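Local coordinates for MUTM (fpg) protein (Thermus thermophilus, PDB 1EE8), which belongs to the MutM (Fpg) family, whose members combine a beta-rich N-terminal domain with a helical H2TH domain and a C-terminal zinc finger, at residues A[70-76]-A[213-218]; A[77-83]-A[94-100]; A[160-164]-A[206-210]; A[173-177]-A[254-258]. Residues are numbered along the deposited sequence.

Contact 1. Residues A[70-76]-A[213-218]; sequences MTGGFRL and SYRQPD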
loop_
_atom_site.group_PDB
_atom_site.type_symbol
_atom_site.label_atom_id
_atom_site.label_comp_id
_atom_site.label_asym_id
_atom_site.label_seq_id
_atom_site.Cartn_x
_atom_site.Cartn_y
_atom_site.Cartn_z
ATOM N N MET A 70 4.435 -14.602 20.567
ATOM C CA MET A 70 5.018 -15.664 21.380
ATOM C C MET A 70 6.056 -16.557 20.701
ATOM O O MET A 70 7.011 -16.994 21.340
ATOM C CB MET A 70 3.895 -16.542 21.943
ATOM C CG MET A 70 4.379 -17.716 22.773
ATOM S SD MET A 70 3.010 -18.753 23.334
ATOM C CE MET A 70 2.720 -18.056 24.992
ATOM N N THR A 71 5.874 -16.841 19.419
ATOM C CA THR A 71 6.804 -17.719 18.716
ATOM C C THR A 71 7.311 -17.156 17.392
ATOM O O THR A 71 7.911 -17.876 16.590
ATOM C CB THR A 71 6.141 -19.069 18.435
ATOM O OG1 THR A 71 4.964 -18.867 17.638
ATOM C CG2 THR A 71 5.757 -19.746 19.749
ATOM N N GLY A 72 7.073 -15.873 17.168
ATOM C CA GLY A 72 7.506 -15.263 15.922
ATOM C C GLY A 72 8.990 -14.949 15.862
ATOM O O GLY A 72 9.624 -14.635 16.875
ATOM N N GLY A 73 9.550 -15.036 14.660
ATOM C CA GLY A 73 10.958 -14.740 14.486
ATOM C C GLY A 73 11.343 -14.730 13.022
ATOM O O GLY A 73 10.663 -15.337 12.190
ATOM N N PHE A 74 12.410 -14.007 12.701
ATOM C CA PHE A 74 12.911 -13.943 11.334
ATOM C C PHE A 74 14.038 -14.959 11.243
ATOM O O PHE A 74 14.876 -15.019 12.136
ATOM C CB PHE A 74 13.439 -12.538 11.026
ATOM C CG PHE A 74 12.356 -11.527 10.814
ATOM C CD1 PHE A 74 11.631 -11.509 9.628
ATOM C CD2 PHE A 74 12.011 -10.635 11.825
ATOM C CE1 PHE A 74 10.569 -10.619 9.449
ATOM C CE2 PHE A 74 10.952 -9.743 11.655
ATOM C CZ PHE A 74 10.230 -9.736 10.464
ATOM N N ARG A 75 14.042 -15.765 10.182
ATOM C CA ARG A 75 15.070 -16.784 9.979
ATOM C C ARG A 75 15.730 -16.591 8.605
ATOM O O ARG A 75 15.137 -16.009 7.699
ATOM C CB ARG A 75 14.454 -18.188 10.044
ATOM C CG ARG A 75 13.804 -18.561 11.375
ATOM C CD ARG A 75 14.819 -18.528 12.502
ATOM N NE ARG A 75 14.213 -18.793 13.803
ATOM C CZ ARG A 75 13.823 -19.991 14.221
ATOM N NH1 ARG A 75 13.280 -20.129 15.425
ATOM N NH2 ARG A 75 13.987 -21.048 13.441
ATOM N N LEU A 76 16.958 -17.078 8.459
ATOM C CA LEU A 76 17.671 -16.968 7.189
ATOM C C LEU A 76 17.354 -18.133 6.240
ATOM O O LEU A 76 17.693 -18.095 5.049
ATOM C CB LEU A 76 19.175 -16.858 7.451
ATOM C CG LEU A 76 19.520 -15.629 8.308
ATOM C CD1 LEU A 76 21.031 -15.481 8.424
ATOM C CD2 LEU A 76 18.916 -14.378 7.680
ATOM N N SER A 213 11.903 -22.452 21.247
ATOM C CA SER A 213 11.103 -21.591 20.384
ATOM C C SER A 213 11.924 -20.475 19.742
ATOM O O SER A 213 11.860 -20.266 18.528
ATOM C CB SER A 213 9.949 -20.987 21.187
ATOM O OG SER A 213 9.144 -20.146 20.380
ATOM N N TYR A 214 12.689 -19.757 20.559
ATOM C CA TYR A 214 13.516 -18.664 20.066
ATOM C C TYR A 214 14.886 -19.089 19.549
ATOM O O TYR A 214 15.563 -19.921 20.150
ATOM C CB TYR A 214 13.725 -17.616 21.158
ATOM C CG TYR A 214 14.786 -16.590 20.813
ATOM C CD1 TYR A 214 14.584 -15.660 19.790
ATOM C CD2 TYR A 214 15.997 -16.555 21.502
ATOM C CE1 TYR A 214 15.562 -14.724 19.466
ATOM C CE2 TYR A 214 16.979 -15.624 21.188
ATOM C CZ TYR A 214 16.758 -14.711 20.171
ATOM O OH TYR A 214 17.729 -13.781 19.869
ATOM N N ARG A 215 15.278 -18.489 18.431
ATOM C CA ARG A 215 16.571 -18.732 17.804
ATOM C C ARG A 215 16.936 -17.488 17.010
ATOM O O ARG A 215 16.061 -16.812 16.472
ATOM C CB ARG A 215 16.509 -19.933 16.854
ATOM C CG ARG A 215 16.389 -21.269 17.554
ATOM C CD ARG A 215 16.464 -22.417 16.562
ATOM N NE ARG A 215 16.608 -23.710 17.233
ATOM C CZ ARG A 215 17.596 -24.016 18.071
ATOM N NH1 ARG A 215 18.538 -23.122 18.352
ATOM N NH2 ARG A 215 17.649 -25.220 18.624
ATOM N N GLN A 216 18.224 -17.174 16.957
ATOM C CA GLN A 216 18.690 -16.018 16.202
ATOM C C GLN A 216 18.416 -16.310 14.724
ATOM O O GLN A 216 18.098 -17.443 14.366
ATOM C CB GLN A 216 20.180 -15.804 16.472
ATOM C CG GLN A 216 20.463 -15.433 17.926
ATOM C CD GLN A 216 21.950 -15.319 18.237
ATOM O OE1 GLN A 216 22.712 -14.716 17.481
ATOM N NE2 GLN A 216 22.362 -15.885 19.366
ATOM N N PRO A 217 18.525 -15.297 13.847
ATOM C CA PRO A 217 18.261 -15.524 12.419
ATOM C C PRO A 217 18.941 -16.728 11.767
ATOM O O PRO A 217 18.284 -17.500 11.057
ATOM C CB PRO A 217 18.678 -14.201 11.783
ATOM C CG PRO A 217 18.286 -13.215 12.842
ATOM C CD PRO A 217 18.822 -13.877 14.096
ATOM N N ASP A 218 20.242 -16.892 12.004
ATOM C CA ASP A 218 20.976 -18.008 11.415
ATOM C C ASP A 218 20.599 -19.366 12.002
ATOM O O ASP A 218 20.955 -20.407 11.446
ATOM C CB ASP A 218 22.490 -17.792 11.543
ATOM C CG ASP A 218 22.950 -17.684 12.983
ATOM O OD1 ASP A 218 22.527 -18.518 13.810
ATOM O OD2 ASP A 218 23.749 -16.771 13.287
HETATM O O HOH W 1 9.612 -20.368 17.259
HETATM O O HOH W 2 12.815 -17.350 17.030
#
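Ser-213 turns its CB toward 70-76, and its OG lies 3.5 Å from Thr-71 CG2. A small hydroxyl suits a gap filled by water 1, which donates to Thr-71 O (3.1 Å) and Ser-213 O (2.6 Å) and accepts from Ser-213 OG (3.2 Å). The CB of Tyr-214 points away from 70-76, and its side chain touches Glu-5 and Thr-8 of helix 3-17. Extended Arg-215 sets its CB over one face of the Arg-75 guanidinium, 3.5 Å from NH1, while water 2 accepts from Arg-75 NH1 (3.2 Å) and Arg-215 N (3.1 Å). The loop runs beside strand 73-75, an outermost strand of the N-terminal domain's sheet, in nearly the same direction (20° apart) without becoming a strand itself. Gln-216 also points away. Pro-217, lacking an amide hydrogen, meets Phe-74 O through a CA-H...O contact (CA to O 3.4 Å); its own O accepts from Leu-76 N at 2.9 Å, and its CB packs 3.9 Å from Leu-76 CG. Asp-218 brings its CA 3.9 Å from Leu-76 CD1, while its OD1 accepts from Leu-220 N.

Contact 2. Residues A[77-83]-A[94-100]; sequences EPTPHTR and YFHDPRR
This is an antiparallel strand pairing at the open end of the hairpin 82-88/92-96, in the sheet of the N-terminal domain. Thr-82 and His-96 form a non-hydrogen-bonded pair (CA-CA 4.2 Å), side chains on one face; the flanking bonds are Arg-83 N to Phe-95 O (2.8 Å) and Asp-97 N to His-81 O (3.0 Å). A type I turn, Thr-79 to Thr-82, leads in, with Pro-80 (phi -61°) well suited to its second position. Thr-82 OG1 accepts from Thr-79 N (2.8 Å), and Thr-79 OG1 (chi1 p) hydrogen-bonds His-96 ND1 (chi1 t) at 2.6 Å. Before the turn, Pro-78 lays CD over the face of the Tyr-94 ring (chi1 m), a CH-pi contact 3.8 Å from the centroid. Beyond the pair, Arg-83 (m, m, t) meets backbone carbonyls at its guanidinium edge: NE donates to Asp-97 O (3.0 Å) and NH2 weakly to Pro-98 O (3.2 Å). The group stacks flat on that of Arg-100 (centres 4.5 Å, planes 15°) despite like charges, Arg-83 NH1 lying 3.8 Å from Arg-100 NE; Arg-100's backbone is left-handed (61°/32°). A non-hydrogen-bonded pair flanked by backbone bonds is the pattern of an antiparallel beta hairpin.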
loop_
_atom_site.group_PDB
_atom_site.type_symbol
_atom_site.label_atom_id
_atom_site.label_comp_id
_atom_site.label_asym_id
_atom_site.label_seq_id
_atom_site.Cartn_x
_atom_site.Cartn_y
_atom_site.Cartn_z
ATOM N N GLU A 77 16.698 -19.160 6.774
ATOM C CA GLU A 77 16.277 -20.327 5.994
ATOM C C GLU A 77 14.800 -20.575 6.283
ATOM O O GLU A 77 14.349 -20.368 7.402
ATOM C CB GLU A 77 17.071 -21.577 6.382
ATOM C CG GLU A 77 18.009 -22.047 5.298
ATOM C CD GLU A 77 19.445 -21.698 5.591
ATOM O OE1 GLU A 77 19.704 -20.530 5.967
ATOM O OE2 GLU A 77 20.317 -22.591 5.438
ATOM N N PRO A 78 14.036 -21.028 5.283
ATOM C CA PRO A 78 12.608 -21.276 5.511
ATOM C C PRO A 78 12.347 -22.427 6.487
ATOM O O PRO A 78 13.157 -23.345 6.616
ATOM C CB PRO A 78 12.075 -21.538 4.103
ATOM C CG PRO A 78 13.252 -22.154 3.408
ATOM C CD PRO A 78 14.428 -21.361 3.901
ATOM N N THR A 79 11.219 -22.356 7.184
ATOM C CA THR A 79 10.847 -23.370 8.158
ATOM C C THR A 79 9.456 -23.906 7.823
ATOM O O THR A 79 8.728 -23.315 7.031
ATOM C CB THR A 79 10.777 -22.788 9.589
ATOM O OG1 THR A 79 9.642 -21.918 9.689
ATOM C CG2 THR A 79 12.034 -22.007 9.916
ATOM N N PRO A 80 9.069 -25.036 8.427
ATOM C CA PRO A 80 7.737 -25.570 8.127
ATOM C C PRO A 80 6.623 -24.595 8.506
ATOM O O PRO A 80 5.510 -24.680 7.988
ATOM C CB PRO A 80 7.686 -26.855 8.953
ATOM C CG PRO A 80 9.103 -27.324 8.918
ATOM C CD PRO A 80 9.881 -26.026 9.158
ATOM N N HIS A 81 6.922 -23.671 9.416
ATOM C CA HIS A 81 5.924 -22.697 9.847
ATOM C C HIS A 81 6.193 -21.265 9.402
ATOM O O HIS A 81 5.829 -20.308 10.089
ATOM C CB HIS A 81 5.751 -22.748 11.369
ATOM C CG HIS A 81 5.166 -24.035 11.853
ATOM N ND1 HIS A 81 5.936 -25.057 12.366
ATOM C CD2 HIS A 81 3.890 -24.493 11.844
ATOM C CE1 HIS A 81 5.162 -26.089 12.650
ATOM N NE2 HIS A 81 3.917 -25.773 12.342
ATOM N N THR A 82 6.823 -21.117 8.243
ATOM C CA THR A 82 7.088 -19.788 7.710
ATOM C C THR A 82 5.763 -19.256 7.172
ATOM O O THR A 82 5.079 -19.937 6.411
ATOM C CB THR A 82 8.151 -19.843 6.600
ATOM O OG1 THR A 82 9.420 -20.190 7.186
ATOM C CG2 THR A 82 8.267 -18.483 5.895
ATOM N N ARG A 83 5.406 -18.045 7.583
ATOM C CA ARG A 83 4.146 -17.416 7.187
ATOM C C ARG A 83 4.341 -16.299 6.170
ATOM O O ARG A 83 3.400 -15.892 5.497
ATOM C CB ARG A 83 3.448 -16.824 8.416
ATOM C CG ARG A 83 3.340 -17.770 9.602
ATOM C CD ARG A 83 2.473 -18.975 9.296
ATOM N NE ARG A 83 2.343 -19.820 10.481
ATOM C CZ ARG A 83 1.596 -20.917 10.543
ATOM N NH1 ARG A 83 0.904 -21.309 9.486
ATOM N NH2 ARG A 83 1.545 -21.620 11.668
ATOM N N TYR A 94 12.798 -15.051 6.313
ATOM C CA TYR A 94 11.542 -15.779 6.495
ATOM C C TYR A 94 10.951 -15.546 7.877
ATOM O O TYR A 94 11.655 -15.648 8.880
ATOM C CB TYR A 94 11.754 -17.279 6.287
ATOM C CG TYR A 94 12.412 -17.607 4.968
ATOM C CD1 TYR A 94 13.797 -17.716 4.867
ATOM C CD2 TYR A 94 11.649 -17.783 3.812
ATOM C CE1 TYR A 94 14.415 -17.996 3.644
ATOM C CE2 TYR A 94 12.254 -18.057 2.582
ATOM C CZ TYR A 94 13.640 -18.163 2.510
ATOM O OH TYR A 94 14.242 -18.438 1.305
ATOM N N PHE A 95 9.658 -15.230 7.914
ATOM C CA PHE A 95 8.963 -14.986 9.166
ATOM C C PHE A 95 8.366 -16.307 9.662
ATOM O O PHE A 95 7.319 -16.756 9.205
ATOM C CB PHE A 95 7.874 -13.923 8.962
ATOM C CG PHE A 95 7.184 -13.501 10.235
ATOM C CD1 PHE A 95 5.853 -13.837 10.463
ATOM C CD2 PHE A 95 7.866 -12.778 11.205
ATOM C CE1 PHE A 95 5.204 -13.460 11.644
ATOM C CE2 PHE A 95 7.231 -12.395 12.394
ATOM C CZ PHE A 95 5.894 -12.739 12.614
ATOM N N HIS A 96 9.090 -16.924 10.582
ATOM C CA HIS A 96 8.730 -18.190 11.199
ATOM C C HIS A 96 7.771 -17.873 12.342
ATOM O O HIS A 96 8.077 -17.031 13.186
ATOM C CB HIS A 96 10.003 -18.836 11.752
ATOM C CG HIS A 96 9.756 -20.025 12.626
ATOM N ND1 HIS A 96 9.256 -21.217 12.141
ATOM C CD2 HIS A 96 9.940 -20.205 13.955
ATOM C CE1 HIS A 96 9.146 -22.079 13.134
ATOM N NE2 HIS A 96 9.553 -21.491 14.245
ATOM N N ASP A 97 6.610 -18.517 12.373
ATOM C CA ASP A 97 5.671 -18.242 13.454
ATOM C C ASP A 97 4.682 -19.377 13.690
ATOM O O ASP A 97 3.553 -19.351 13.199
ATOM C CB ASP A 97 4.905 -16.942 13.178
ATOM C CG ASP A 97 4.095 -16.469 14.384
ATOM O OD1 ASP A 97 3.268 -15.548 14.225
ATOM O OD2 ASP A 97 4.294 -17.012 15.492
ATOM N N PRO A 98 5.099 -20.387 14.458
ATOM C CA PRO A 98 4.278 -21.554 14.791
ATOM C C PRO A 98 2.881 -21.219 15.331
ATOM O O PRO A 98 1.887 -21.690 14.799
ATOM C CB PRO A 98 5.122 -22.277 15.836
ATOM C CG PRO A 98 6.519 -21.983 15.386
ATOM C CD PRO A 98 6.445 -20.508 15.050
ATOM N N ARG A 99 2.807 -20.400 16.378
ATOM C CA ARG A 99 1.515 -20.072 16.985
ATOM C C ARG A 99 0.701 -18.958 16.340
ATOM O O ARG A 99 -0.427 -18.699 16.754
ATOM C CB ARG A 99 1.693 -19.802 18.482
ATOM C CG ARG A 99 2.211 -21.020 19.245
ATOM C CD ARG A 99 1.922 -20.930 20.732
ATOM N NE ARG A 99 0.485 -20.854 20.991
ATOM C CZ ARG A 99 -0.062 -20.833 22.202
ATOM N NH1 ARG A 99 -1.379 -20.758 22.331
ATOM N NH2 ARG A 99 0.703 -20.894 23.285
ATOM N N ARG A 100 1.276 -18.309 15.328
ATOM C CA ARG A 100 0.610 -17.255 14.566
ATOM C C ARG A 100 0.177 -16.004 15.322
ATOM O O ARG A 100 -0.828 -15.385 14.969
ATOM C CB ARG A 100 -0.605 -17.833 13.827
ATOM C CG ARG A 100 -0.316 -19.134 13.089
ATOM C CD ARG A 100 -1.485 -19.570 12.221
ATOM N NE ARG A 100 -1.568 -18.803 10.983
ATOM C CZ ARG A 100 -2.489 -19.000 10.044
ATOM N NH1 ARG A 100 -3.414 -19.939 10.208
ATOM N NH2 ARG A 100 -2.484 -18.267 8.936
#

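Contact 3. Residues A[160-164]-A[206-210]; sequences GNIYA and GSTLS
The first segment begins the second helix of the helix-two-turn-helix (H2TH) motif, helix 161-170, and this buried contact sets the first turn of that helix against the irregular loop 206-210. The backbones stay well apart, Ile-162 CA and Ser-207 CA being 8.6 Å from each other, so side chains bridge the gap and bury a modest 168 Å². Gly-160 (-124°/-164°) is the N-cap, and its O accepts from Ala-164 N at 3.0 Å. Amides at this helix start are met by the carboxylate of Glu-2, which hydrogen-bonds Ile-162 N and Tyr-163 N.

Ile-162 (chi1 m, chi2 t) directs its CB toward the loop. Its CD1 packs 3.6 Å from CD2 of Leu-209 (also m, t), an apolar contact between two branched aliphatic chains, with Ile-162 buried. Tyr-163 leaves the helix sideways, but with chi1 m and chi2 106° its long ring carries the hydroxyl to the loop, where OH lies 2.8 Å from Ser-207 OG (chi1 m); Ser-207 OG also hydrogen-bonds His-228 NE2. Glu-5 OE1 links both sides by hydrogen-bonding Tyr-163 OH and Ser-207 N. Gly-206 has phi/psi of 82°/178°, where a side chain would jam against the preceding carbonyl; its C sits 4.0 Å from Tyr-163 OH.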
loop_
_atom_site.group_PDB
_atom_site.type_symbol
_atom_site.label_atom_id
_atom_site.label_comp_id
_atom_site.label_asym_id
_atom_site.label_seq_id
_atom_site.Cartn_x
_atom_site.Cartn_y
_atom_site.Cartn_z
ATOM N N GLY A 160 9.056 -8.473 29.454
ATOM C CA GLY A 160 8.055 -9.523 29.504
ATOM C C GLY A 160 8.258 -10.405 30.728
ATOM O O GLY A 160 8.975 -10.041 31.663
ATOM N N ASN A 161 7.633 -11.577 30.716
ATOM C CA ASN A 161 7.728 -12.510 31.828
ATOM C C ASN A 161 9.143 -12.899 32.231
ATOM O O ASN A 161 9.500 -12.831 33.408
ATOM C CB ASN A 161 6.931 -13.775 31.505
ATOM C CG ASN A 161 5.440 -13.582 31.690
ATOM O OD1 ASN A 161 4.987 -13.089 32.727
ATOM N ND2 ASN A 161 4.668 -13.962 30.680
ATOM N N ILE A 162 9.945 -13.320 31.258
ATOM C CA ILE A 162 11.312 -13.751 31.538
ATOM C C ILE A 162 12.157 -12.720 32.281
ATOM O O ILE A 162 12.655 -12.983 33.380
ATOM C CB ILE A 162 12.050 -14.141 30.236
ATOM C CG1 ILE A 162 11.391 -15.379 29.624
ATOM C CG2 ILE A 162 13.531 -14.411 30.521
ATOM C CD1 ILE A 162 12.055 -15.868 28.357
ATOM N N TYR A 163 12.301 -11.539 31.695
ATOM C CA TYR A 163 13.125 -10.523 32.311
ATOM C C TYR A 163 12.517 -9.842 33.521
ATOM O O TYR A 163 13.246 -9.314 34.362
ATOM C CB TYR A 163 13.583 -9.548 31.232
ATOM C CG TYR A 163 14.346 -10.316 30.178
ATOM C CD1 TYR A 163 13.781 -10.589 28.938
ATOM C CD2 TYR A 163 15.589 -10.885 30.473
ATOM C CE1 TYR A 163 14.424 -11.415 28.018
ATOM C CE2 TYR A 163 16.239 -11.716 29.559
ATOM C CZ TYR A 163 15.649 -11.976 28.334
ATOM O OH TYR A 163 16.275 -12.806 27.436
ATOM N N ALA A 164 11.193 -9.854 33.633
ATOM C CA ALA A 164 10.575 -9.278 34.822
ATOM C C ALA A 164 10.943 -10.238 35.965
ATOM O O ALA A 164 11.464 -9.818 36.999
ATOM C CB ALA A 164 9.064 -9.198 34.668
ATOM N N GLY A 206 19.959 -12.955 23.838
ATOM C CA GLY A 206 18.619 -13.403 24.172
ATOM C C GLY A 206 18.562 -14.767 24.840
ATOM O O GLY A 206 19.589 -15.432 25.022
ATOM N N SER A 207 17.352 -15.194 25.191
ATOM C CA SER A 207 17.148 -16.468 25.874
ATOM C C SER A 207 16.413 -17.535 25.075
ATOM O O SER A 207 15.299 -17.317 24.587
ATOM C CB SER A 207 16.385 -16.244 27.184
ATOM O OG SER A 207 17.117 -15.422 28.075
ATOM N N THR A 208 17.043 -18.694 24.944
ATOM C CA THR A 208 16.419 -19.807 24.255
ATOM C C THR A 208 15.954 -20.754 25.349
ATOM O O THR A 208 16.762 -21.394 26.017
ATOM C CB THR A 208 17.404 -20.523 23.322
ATOM O OG1 THR A 208 17.777 -19.636 22.261
ATOM C CG2 THR A 208 16.761 -21.775 22.733
ATOM N N LEU A 209 14.642 -20.814 25.535
ATOM C CA LEU A 209 14.037 -21.648 26.561
ATOM C C LEU A 209 14.083 -23.137 26.239
ATOM O O LEU A 209 14.830 -23.583 25.360
ATOM C CB LEU A 209 12.585 -21.209 26.786
ATOM C CG LEU A 209 12.384 -19.712 27.058
ATOM C CD1 LEU A 209 10.910 -19.429 27.308
ATOM C CD2 LEU A 209 13.219 -19.290 28.254
ATOM N N SER A 210 13.275 -23.904 26.964
ATOM C CA SER A 210 13.215 -25.347 26.783
ATOM C C SER A 210 12.536 -25.688 25.465
ATOM O O SER A 210 12.991 -26.566 24.732
ATOM C CB SER A 210 12.450 -25.986 27.944
ATOM O OG SER A 210 12.470 -27.396 27.846
#

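Contact 4. Residues A[173-177]-A[254-258]; sequences LSPFR and GTHFC. With ZN (zinc ion), chain C.
Here the loop after helix 161-170 packs against a strand of the zinc finger, joining that finger to the H2TH domain through apolar side chains without a direct hydrogen bond. Strand 254-257 is extended, so its side chains alternate: Thr-255 and Phe-257 point toward 173-177, whereas His-256 points away. Pro-175 CA and Phe-257 CA lie 7.6 Å apart.

Phe-176 (chi1 -40°, chi2 101°) presents its ring edge to the face of Phe-257 (chi1 p at 70°, chi2 103°). This T-shaped pair has centroids 4.8 Å apart, planes at 80° and Phe-176 CE1 3.4 Å from Phe-257 CE2. The compact ring of Pro-175 fits alongside, with CG 3.9 Å from Phe-257 CB and CB 3.6 Å from Thr-255 CG2. Thr-255 (chi1 m) suits its place doubly: CG2 also lies 3.8 Å from Phe-176 CZ, while OG1 hydrogen-bonds Lys-147. Ser-174 OG (chi1 t) accepts from Phe-176 N at 3.2 Å, an ST turn within the loop. At the strand's end Cys-258 (chi1 t) sends SG to the zinc ion at 2.3 Å, completing the site with Cys-238, Cys-241 and Cys-261.

Pro-175 rests on Leu-168 of helix 161-170, the loop backbone bonds Leu-146 and Lys-147 of helix 146-152, and Arg-248 of the paired strand 246-249 makes a cation-pi contact with Phe-176.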
loop_
_atom_site.group_PDB
_atom_site.type_symbol
_atom_site.label_atom_id
_atom_site.label_comp_id
_atom_site.label_asym_id
_atom_site.label_seq_id
_atom_site.Cartn_x
_atom_site.Cartn_y
_atom_site.Cartn_z
ATOM N N LEU A 173 13.139 -9.003 45.275
ATOM C CA LEU A 173 11.848 -8.397 45.584
ATOM C C LEU A 173 10.693 -9.310 45.200
ATOM O O LEU A 173 10.763 -10.051 44.214
ATOM C CB LEU A 173 11.706 -7.060 44.852
ATOM C CG LEU A 173 12.669 -5.953 45.276
ATOM C CD1 LEU A 173 12.486 -4.730 44.376
ATOM C CD2 LEU A 173 12.414 -5.596 46.734
ATOM N N SER A 174 9.624 -9.256 45.983
ATOM C CA SER A 174 8.461 -10.077 45.700
ATOM C C SER A 174 7.735 -9.585 44.456
ATOM O O SER A 174 7.459 -8.395 44.315
ATOM C CB SER A 174 7.490 -10.058 46.868
ATOM O OG SER A 174 6.285 -10.687 46.495
ATOM N N PRO A 175 7.415 -10.502 43.535
ATOM C CA PRO A 175 6.711 -10.132 42.307
ATOM C C PRO A 175 5.261 -9.775 42.620
ATOM O O PRO A 175 4.618 -9.022 41.888
ATOM C CB PRO A 175 6.786 -11.406 41.465
ATOM C CG PRO A 175 7.947 -12.166 42.046
ATOM C CD PRO A 175 7.799 -11.921 43.508
ATOM N N PHE A 176 4.766 -10.305 43.733
ATOM C CA PHE A 176 3.372 -10.126 44.120
ATOM C C PHE A 176 2.986 -8.981 45.049
ATOM O O PHE A 176 1.799 -8.687 45.201
ATOM C CB PHE A 176 2.866 -11.450 44.691
ATOM C CG PHE A 176 3.364 -12.649 43.937
ATOM C CD1 PHE A 176 4.426 -13.406 44.428
ATOM C CD2 PHE A 176 2.816 -12.984 42.704
ATOM C CE1 PHE A 176 4.935 -14.475 43.703
ATOM C CE2 PHE A 176 3.322 -14.054 41.970
ATOM C CZ PHE A 176 4.383 -14.800 42.470
ATOM N N ARG A 177 3.963 -8.323 45.662
ATOM C CA ARG A 177 3.649 -7.225 46.565
ATOM C C ARG A 177 3.188 -5.996 45.789
ATOM O O ARG A 177 3.562 -5.805 44.631
ATOM C CB ARG A 177 4.871 -6.865 47.415
ATOM C CG ARG A 177 6.043 -6.332 46.615
ATOM C CD ARG A 177 7.267 -6.125 47.489
ATOM N NE ARG A 177 7.152 -4.957 48.355
ATOM C CZ ARG A 177 8.136 -4.499 49.123
ATOM N NH1 ARG A 177 7.947 -3.425 49.875
ATOM N NH2 ARG A 177 9.313 -5.118 49.141
ATOM N N GLY A 254 2.214 -17.357 34.605
ATOM C CA GLY A 254 3.195 -17.899 35.521
ATOM C C GLY A 254 4.220 -16.862 35.924
ATOM O O GLY A 254 4.529 -15.954 35.158
ATOM N N THR A 255 4.742 -17.001 37.136
ATOM C CA THR A 255 5.752 -16.091 37.661
ATOM C C THR A 255 6.696 -16.915 38.523
ATOM O O THR A 255 6.279 -17.497 39.530
ATOM C CB THR A 255 5.108 -14.977 38.517
ATOM O OG1 THR A 255 4.288 -14.148 37.683
ATOM C CG2 THR A 255 6.177 -14.115 39.180
ATOM N N HIS A 256 7.962 -16.982 38.116
ATOM C CA HIS A 256 8.965 -17.747 38.854
ATOM C C HIS A 256 9.646 -16.870 39.895
ATOM O O HIS A 256 9.934 -15.702 39.636
ATOM C CB HIS A 256 10.022 -18.315 37.906
ATOM C CG HIS A 256 9.465 -19.187 36.825
ATOM N ND1 HIS A 256 8.710 -18.693 35.783
ATOM C CD2 HIS A 256 9.558 -20.523 36.620
ATOM C CE1 HIS A 256 8.363 -19.685 34.982
ATOM N NE2 HIS A 256 8.865 -20.807 35.468
ATOM N N PHE A 257 9.915 -17.444 41.065
ATOM C CA PHE A 257 10.541 -16.697 42.149
ATOM C C PHE A 257 10.951 -17.618 43.294
ATOM O O PHE A 257 10.469 -18.748 43.395
ATOM C CB PHE A 257 9.545 -15.677 42.696
ATOM C CG PHE A 257 8.409 -16.307 43.449
ATOM C CD1 PHE A 257 8.386 -16.297 44.841
ATOM C CD2 PHE A 257 7.386 -16.966 42.766
ATOM C CE1 PHE A 257 7.357 -16.935 45.543
ATOM C CE2 PHE A 257 6.359 -17.604 43.456
ATOM C CZ PHE A 257 6.344 -17.590 44.849
ATOM N N CYS A 258 11.849 -17.128 44.147
ATOM C CA CYS A 258 12.281 -17.878 45.319
ATOM C C CYS A 258 11.545 -17.221 46.471
ATOM O O CYS A 258 11.751 -16.033 46.754
ATOM C CB CYS A 258 13.789 -17.760 45.558
ATOM S SG CYS A 258 14.315 -18.484 47.152
HETATM ZN ZN ZN C . 16.648 -18.434 47.350
#

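Overall arrangement
Contacts 1 and 2 lie side by side, centres 8 Å apart, sharing the N-terminal domain's sheet: strand 73-75 bonds strand 92-96 through Arg-75 N to Tyr-94 O (2.7 Å). Contact 1 spans the longest sequence separation, enclosing contacts 2 and 3. The loop that supplies 206-210 and 213-218 couples contacts 1 and 3, centres 14 Å apart, where Tyr-214 O bonds Thr-208 OG1 (3.1 Å), and so links the sheet domain to the H2TH domain. Contact 4, its centre 15 Å from that of contact 3 and about 33 Å from that of contact 2, crosses contacts 1 and 3 along the chain and packs zinc-finger strand 254-257 against the loop following helix 161-170. Later parts of the chain thus come back to pack on both earlier domains.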